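Side-chain contacts in uncharacterized protein (PDB 5KOL), which is of unknown function, belongs to the CinA (competence-damaged protein) family and probably has no nicotinamide-nucleotide amidohydrolase activity: residues A[67-70]-A[71-74]; A[89-92]-A[93-96]; A[26-29]-A[30-34]. All coordinates share one frame; numbering follows the deposited sequence.

Contact 1 (A[67-70]-A[71-74]); sequences TFTD and QAKM
Lys-73 folds back along the turn that leads into helix 70-76 and reaches Thr-67. Lys-73 NZ donates to Thr-67 O at 2.8 Å. The lysine chain is extended beyond CG as far as CE. A bend at the last torsion (chi4 73°) then turns the amine to the carbonyl. NZ also hydrogen-bonds Ser-41 OG, which in turn bonds Thr-67 O. On the way, Lys-73 CG passes Thr-67 OG1 at 3.5 Å. This hydroxyl is buried with no polar partner in the model. The CG2 methyl of Thr-67 lies 3.7 Å from Ala-72 O. Asp-70 joins through a water. The water donates to Asp-70 OD2 at 2.7 Å and accepts from Lys-73 NZ at 2.9 Å. The backbone of Asp-70 starts the helix, Asp-70 O accepting from Met-74 N at 3.0 Å. Just before it, Thr-69 is the N-cap. Thr-69 OG1 accepts from Ala-72 N at 3.2 Å, with a fairly straight N-H...O angle of 160°. The Lys-73 amine is thus fixed by a carbonyl, a hydroxyl and a water. It ties the end of strand 61-67 to the first turn of the helix and meets the Asp-70 carboxylate through water rather than directly.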
loop_
_atom_site.group_PDB
_atom_site.type_symbol
_atom_site.label_atom_id
_atom_site.label_comp_id
_atom_site.label_asym_id
_atom_site.label_seq_id
_atom_site.Cartn_x
_atom_site.Cartn_y
_atom_site.Cartn_z
ATOM N N THR A 67 0.699 3.012 -6.430
ATOM C CA THR A 67 0.246 3.501 -7.745
ATOM C C THR A 67 1.083 2.767 -8.784
ATOM O O THR A 67 2.165 3.238 -9.154
ATOM C CB THR A 67 0.408 5.021 -7.870
ATOM O OG1 THR A 67 1.746 5.374 -7.533
ATOM C CG2 THR A 67 -0.533 5.738 -6.905
ATOM N N PHE A 68 0.572 1.627 -9.250
ATOM C CA PHE A 68 1.333 0.715 -10.094
ATOM C C PHE A 68 1.337 1.121 -11.562
ATOM O O PHE A 68 2.224 0.680 -12.301
ATOM C CB PHE A 68 0.769 -0.711 -9.963
ATOM C CG PHE A 68 1.743 -1.796 -10.354
ATOM C CD1 PHE A 68 2.761 -2.185 -9.479
ATOM C CD2 PHE A 68 1.644 -2.430 -11.581
ATOM C CE1 PHE A 68 3.665 -3.186 -9.837
ATOM C CE2 PHE A 68 2.539 -3.431 -11.946
ATOM C CZ PHE A 68 3.548 -3.815 -11.077
ATOM N N THR A 69 0.376 1.936 -12.008
ATOM C CA THR A 69 0.232 2.265 -13.419
ATOM C C THR A 69 0.401 3.763 -13.655
ATOM O O THR A 69 0.398 4.572 -12.723
ATOM C CB THR A 69 -1.136 1.818 -13.959
ATOM O OG1 THR A 69 -2.163 2.570 -13.301
ATOM C CG2 THR A 69 -1.357 0.315 -13.722
ATOM N N ASP A 70 0.531 4.140 -14.933
ATOM C CA ASP A 70 0.624 5.561 -15.260
ATOM C C ASP A 70 -0.628 6.300 -14.804
ATOM O O ASP A 70 -0.548 7.385 -14.209
ATOM C CB ASP A 70 0.836 5.751 -16.765
ATOM C CG ASP A 70 2.260 5.448 -17.207
ATOM O OD1 ASP A 70 2.575 5.660 -18.402
ATOM O OD2 ASP A 70 3.072 5.021 -16.362
ATOM N N GLN A 71 -1.795 5.704 -15.043
ATOM C CA GLN A 71 -3.058 6.357 -14.707
ATOM C C GLN A 71 -3.198 6.545 -13.207
ATOM O O GLN A 71 -3.692 7.583 -12.753
ATOM C CB GLN A 71 -4.250 5.549 -15.229
ATOM C CG GLN A 71 -4.394 5.470 -16.741
ATOM C CD GLN A 71 -3.176 4.853 -17.419
ATOM O OE1 GLN A 71 -2.783 5.259 -18.524
ATOM N NE2 GLN A 71 -2.553 3.885 -16.748
ATOM N N ALA A 72 -2.784 5.544 -12.419
ATOM C CA ALA A 72 -2.893 5.684 -10.974
ATOM C C ALA A 72 -1.971 6.788 -10.458
ATOM O O ALA A 72 -2.351 7.556 -9.564
ATOM C CB ALA A 72 -2.601 4.341 -10.289
ATOM N N LYS A 73 -0.753 6.886 -11.005
ATOM C CA LYS A 73 0.133 7.976 -10.622
ATOM C C LYS A 73 -0.487 9.331 -10.958
ATOM O O LYS A 73 -0.400 10.278 -10.168
ATOM C CB LYS A 73 1.492 7.821 -11.308
ATOM C CG LYS A 73 2.337 6.622 -10.782
ATOM C CD LYS A 73 3.533 6.312 -11.700
ATOM C CE LYS A 73 4.390 5.125 -11.195
ATOM N NZ LYS A 73 3.672 3.812 -11.402
ATOM N N MET A 74 -1.128 9.431 -12.119
ATOM C CA MET A 74 -1.744 10.692 -12.532
ATOM C C MET A 74 -2.948 11.049 -11.664
ATOM O O MET A 74 -3.164 12.225 -11.347
ATOM C CB MET A 74 -2.159 10.589 -14.001
ATOM C CG MET A 74 -0.966 10.395 -14.925
ATOM S SD MET A 74 -1.295 10.730 -16.650
ATOM C CE MET A 74 -2.092 9.215 -17.162
HETATM O O HOH W 1 3.419 3.391 -14.275
#

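Contact 2 (A[89-92]-A[93-96]); sequences AVSE and KVAA
Val-94 packs its side chain back on Ser-91 and Ala-89, the residues that lead into its helix. Val-94 CB lies 3.3 Å from Ser-91 OG and is also near Ala-89 O. From CB the two methyls part. Val-94 CG1 stands anti to the backbone N (chi1 168°) and comes to 3.4 Å from Ala-89 O. Val-94 CG2 lies beside the backbone N and meets Ser-91 OG, also at 3.3 Å. The carbonyl that CG1 approaches has a polar partner of its own, Thr-115 OG1. Ser-91 is the N-cap of helix 92-106. Ser-91 OG accepts from Val-94 N at 3.1 Å, and the N-H...O angle is fairly straight at 162°. That hydroxyl also bonds Ser-88 O, one residue before the segment. The serine therefore links the preceding turn to the first turn of the helix. The backbone carries on from there: Ala-95 N donates to Ser-91 O at 3.1 Å, and Ala-96 N donates to Glu-92 O. The CB of Ala-95 lies 3.5 Å from Ser-91 O and packs on Trp-133 and Ala-135 of strand 131-138. Glu-92 extends away from the turn, and its OE1 bonds Thr-144 OG1. Val-94 also touches Leu-84 of helix 81-87.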
loop_
_atom_site.group_PDB
_atom_site.type_symbol
_atom_site.label_atom_id
_atom_site.label_comp_id
_atom_site.label_asym_id
_atom_site.label_seq_id
_atom_site.Cartn_x
_atom_site.Cartn_y
_atom_site.Cartn_z
ATOM N N ALA A 89 7.749 6.487 -16.338
ATOM C CA ALA A 89 7.407 6.418 -14.918
ATOM C C ALA A 89 8.609 6.134 -14.030
ATOM O O ALA A 89 8.566 6.440 -12.832
ATOM C CB ALA A 89 6.350 5.328 -14.669
ATOM N N VAL A 90 9.651 5.510 -14.568
ATOM C CA VAL A 90 10.882 5.253 -13.818
ATOM C C VAL A 90 11.813 6.400 -14.184
ATOM O O VAL A 90 12.559 6.331 -15.159
ATOM C CB VAL A 90 11.482 3.887 -14.152
ATOM C CG1 VAL A 90 12.856 3.719 -13.486
ATOM C CG2 VAL A 90 10.520 2.758 -13.736
ATOM N N SER A 91 11.757 7.484 -13.410
ATOM C CA SER A 91 12.532 8.672 -13.754
ATOM C C SER A 91 12.665 9.543 -12.523
ATOM O O SER A 91 11.819 9.510 -11.625
ATOM C CB SER A 91 11.867 9.486 -14.867
ATOM O OG SER A 91 10.691 10.091 -14.351
ATOM N N GLU A 92 13.717 10.363 -12.523
ATOM C CA GLU A 92 13.919 11.316 -11.439
ATOM C C GLU A 92 12.721 12.248 -11.283
ATOM O O GLU A 92 12.280 12.530 -10.163
ATOM C CB GLU A 92 15.204 12.114 -11.687
ATOM C CG GLU A 92 15.434 13.218 -10.685
ATOM C CD GLU A 92 16.741 13.956 -10.911
ATOM O OE1 GLU A 92 17.080 14.816 -10.069
ATOM O OE2 GLU A 92 17.420 13.677 -11.919
ATOM N N LYS A 93 12.168 12.725 -12.397
ATOM C CA LYS A 93 11.068 13.678 -12.320
ATOM C C LYS A 93 9.819 13.044 -11.722
ATOM O O LYS A 93 9.173 13.632 -10.846
ATOM C CB LYS A 93 10.789 14.253 -13.714
ATOM C CG LYS A 93 9.587 15.185 -13.797
ATOM C CD LYS A 93 9.761 16.464 -12.999
ATOM C CE LYS A 93 8.693 17.493 -13.382
ATOM N NZ LYS A 93 8.744 18.750 -12.574
ATOM N N VAL A 94 9.464 11.831 -12.163
ATOM C CA VAL A 94 8.225 11.224 -11.686
ATOM C C VAL A 94 8.343 10.852 -10.204
ATOM O O VAL A 94 7.405 11.037 -9.410
ATOM C CB VAL A 94 7.870 10.012 -12.571
ATOM C CG1 VAL A 94 6.753 9.185 -11.942
ATOM C CG2 VAL A 94 7.464 10.499 -13.972
ATOM N N ALA A 95 9.503 10.356 -9.799
ATOM C CA ALA A 95 9.717 10.068 -8.381
ATOM C C ALA A 95 9.485 11.319 -7.531
ATOM O O ALA A 95 8.770 11.281 -6.522
ATOM C CB ALA A 95 11.145 9.527 -8.186
ATOM N N ALA A 96 10.082 12.448 -7.939
ATOM C CA ALA A 96 9.890 13.700 -7.215
ATOM C C ALA A 96 8.412 14.074 -7.132
ATOM O O ALA A 96 7.903 14.414 -6.053
ATOM C CB ALA A 96 10.709 14.818 -7.876
#

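Contact 3 (A[26-29]-A[30-34]); sequences SQRL and IADQL
Helix 18-31 ends in a Schellman motif, in which Leu-34 N donates back to Leu-29 O at 2.9 Å. The N-H...O angle is 174°, almost linear. The second bond of the motif runs from Gln-33 N to Ile-30 O at 3.1 Å. Gln-33 makes the reversal possible with its positive phi of 51°. The two leucines that bracket the motif also meet through their side chains. Leu-29 CD2 touches Leu-34 CB at 4.2 Å, and the side chains cross at about a right angle. Leu-29 also packs on Phe-60.

Another side of the last turn carries a salt bridge between Arg-28 and Asp-32, four residues apart. Arg-28 NE donates to Asp-32 OD2 at 2.8 Å. The arginine chain leaves the backbone with CG anti to N, then bends at its second torsion, which carries NE along the helix toward the aspartate. OD2 lies close to the guanidinium plane, at its edge. The nitrogen in turn meets OD2 from above the carboxylate plane. The two planes are 80° apart. The far end of the arginine has another partner, since NH2 bonds Leu-172 O near the C-terminus of the chain. The backbone joins the same two residues, for Asp-32 N donates to Arg-28 O at 3.0 Å.

Earlier in the turn, Ile-30 N donates to Ser-26 O, and Ile-30 CG1 lies 3.1 Å from that same oxygen. Ile-30 also touches Lys-59. The paired backbone bonds, the residue of positive phi and the leucine contact across the reversal are typical of a Schellman C-cap with its C3 to C'' hydrophobic contact.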
loop_
_atom_site.group_PDB
_atom_site.type_symbol
_atom_site.label_atom_id
_atom_site.label_comp_id
_atom_site.label_asym_id
_atom_site.label_seq_id
_atom_site.Cartn_x
_atom_site.Cartn_y
_atom_site.Cartn_z
ATOM N N SER A 26 11.189 5.485 13.269
ATOM C CA SER A 26 9.968 5.787 14.002
ATOM C C SER A 26 10.255 6.718 15.172
ATOM O O SER A 26 9.586 7.739 15.348
ATOM C CB SER A 26 9.283 4.502 14.469
ATOM O OG SER A 26 10.053 3.814 15.433
ATOM N N GLN A 27 11.290 6.419 15.954
ATOM C CA GLN A 27 11.524 7.244 17.131
ATOM C C GLN A 27 12.043 8.623 16.757
ATOM O O GLN A 27 11.761 9.600 17.459
ATOM C CB GLN A 27 12.470 6.490 18.055
ATOM C CG GLN A 27 11.634 5.501 18.822
ATOM C CD GLN A 27 12.467 4.446 19.439
ATOM O OE1 GLN A 27 13.676 4.414 19.290
ATOM N NE2 GLN A 27 11.820 3.570 20.169
ATOM N N ARG A 28 12.739 8.733 15.627
ATOM C CA ARG A 28 13.205 10.037 15.167
ATOM C C ARG A 28 12.041 10.936 14.759
ATOM O O ARG A 28 11.988 12.122 15.135
ATOM C CB ARG A 28 14.168 9.850 13.999
ATOM C CG ARG A 28 14.591 11.144 13.384
ATOM C CD ARG A 28 15.234 12.063 14.420
ATOM N NE ARG A 28 15.460 13.371 13.824
ATOM C CZ ARG A 28 16.550 13.685 13.138
ATOM N NH1 ARG A 28 17.523 12.786 12.989
ATOM N NH2 ARG A 28 16.665 14.896 12.604
ATOM N N LEU A 29 11.108 10.399 13.972
ATOM C CA LEU A 29 9.996 11.223 13.508
ATOM C C LEU A 29 9.027 11.540 14.639
ATOM O O LEU A 29 8.465 12.643 14.679
ATOM C CB LEU A 29 9.262 10.550 12.350
ATOM C CG LEU A 29 10.078 10.188 11.107
ATOM C CD1 LEU A 29 9.322 9.193 10.229
ATOM C CD2 LEU A 29 10.434 11.443 10.339
ATOM N N ILE A 30 8.815 10.595 15.559
ATOM C CA ILE A 30 7.983 10.875 16.726
ATOM C C ILE A 30 8.600 11.995 17.552
ATOM O O ILE A 30 7.905 12.912 18.009
ATOM C CB ILE A 30 7.781 9.599 17.565
ATOM C CG1 ILE A 30 6.978 8.563 16.791
ATOM C CG2 ILE A 30 7.072 9.918 18.883
ATOM C CD1 ILE A 30 6.780 7.271 17.553
ATOM N N ALA A 31 9.918 11.946 17.745
ATOM C CA ALA A 31 10.593 12.977 18.513
ATOM C C ALA A 31 10.453 14.332 17.836
ATOM O O ALA A 31 10.262 15.357 18.504
ATOM C CB ALA A 31 12.064 12.607 18.697
ATOM N N ASP A 32 10.533 14.353 16.508
ATOM C CA ASP A 32 10.408 15.587 15.748
ATOM C C ASP A 32 8.960 15.981 15.499
ATOM O O ASP A 32 8.720 17.013 14.864
ATOM C CB ASP A 32 11.136 15.455 14.409
ATOM C CG ASP A 32 12.643 15.373 14.568
ATOM O OD1 ASP A 32 13.141 15.576 15.698
ATOM O OD2 ASP A 32 13.332 15.114 13.558
ATOM N N GLN A 33 7.999 15.193 15.977
ATOM C CA GLN A 33 6.580 15.442 15.723
ATOM C C GLN A 33 6.309 15.648 14.230
ATOM O O GLN A 33 5.600 16.570 13.814
ATOM C CB GLN A 33 6.085 16.628 16.557
ATOM C CG GLN A 33 5.718 16.218 17.971
ATOM C CD GLN A 33 4.803 14.993 17.983
ATOM O OE1 GLN A 33 5.219 13.892 18.362
ATOM N NE2 GLN A 33 3.556 15.181 17.558
ATOM N N LEU A 34 6.895 14.776 13.417
ATOM C CA LEU A 34 6.719 14.798 11.969
ATOM C C LEU A 34 5.874 13.611 11.525
ATOM O O LEU A 34 5.956 12.525 12.111
ATOM C CB LEU A 34 8.072 14.775 11.253
ATOM C CG LEU A 34 9.013 15.959 11.464
ATOM C CD1 LEU A 34 10.344 15.679 10.791
ATOM C CD2 LEU A 34 8.401 17.258 10.934
#

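In the fold
Contacts 1 and 2 are neighbours, with centres 12 Å apart. Both lie at the start of a helix, and both use a side-chain hydroxyl as N-cap. They touch through Ala-89, whose CB lies 3.7 Å from Asp-70 OD2 and 4.0 Å from Lys-73 CE. Leu-84 of helix 81-87 packs against both. Contact 3 closes a helix instead of opening one. It lies on the other side of the chain's centre, about 30 Å from contact 1 and about 27 Å from contact 2, centre to centre. Contact 1 also packs on the second subunit, through Phe-68, Thr-69 and Ala-72, and Phe-68 also makes backbone hydrogen bonds to it; contacts 2 and 3 touch no other chain of the assembly.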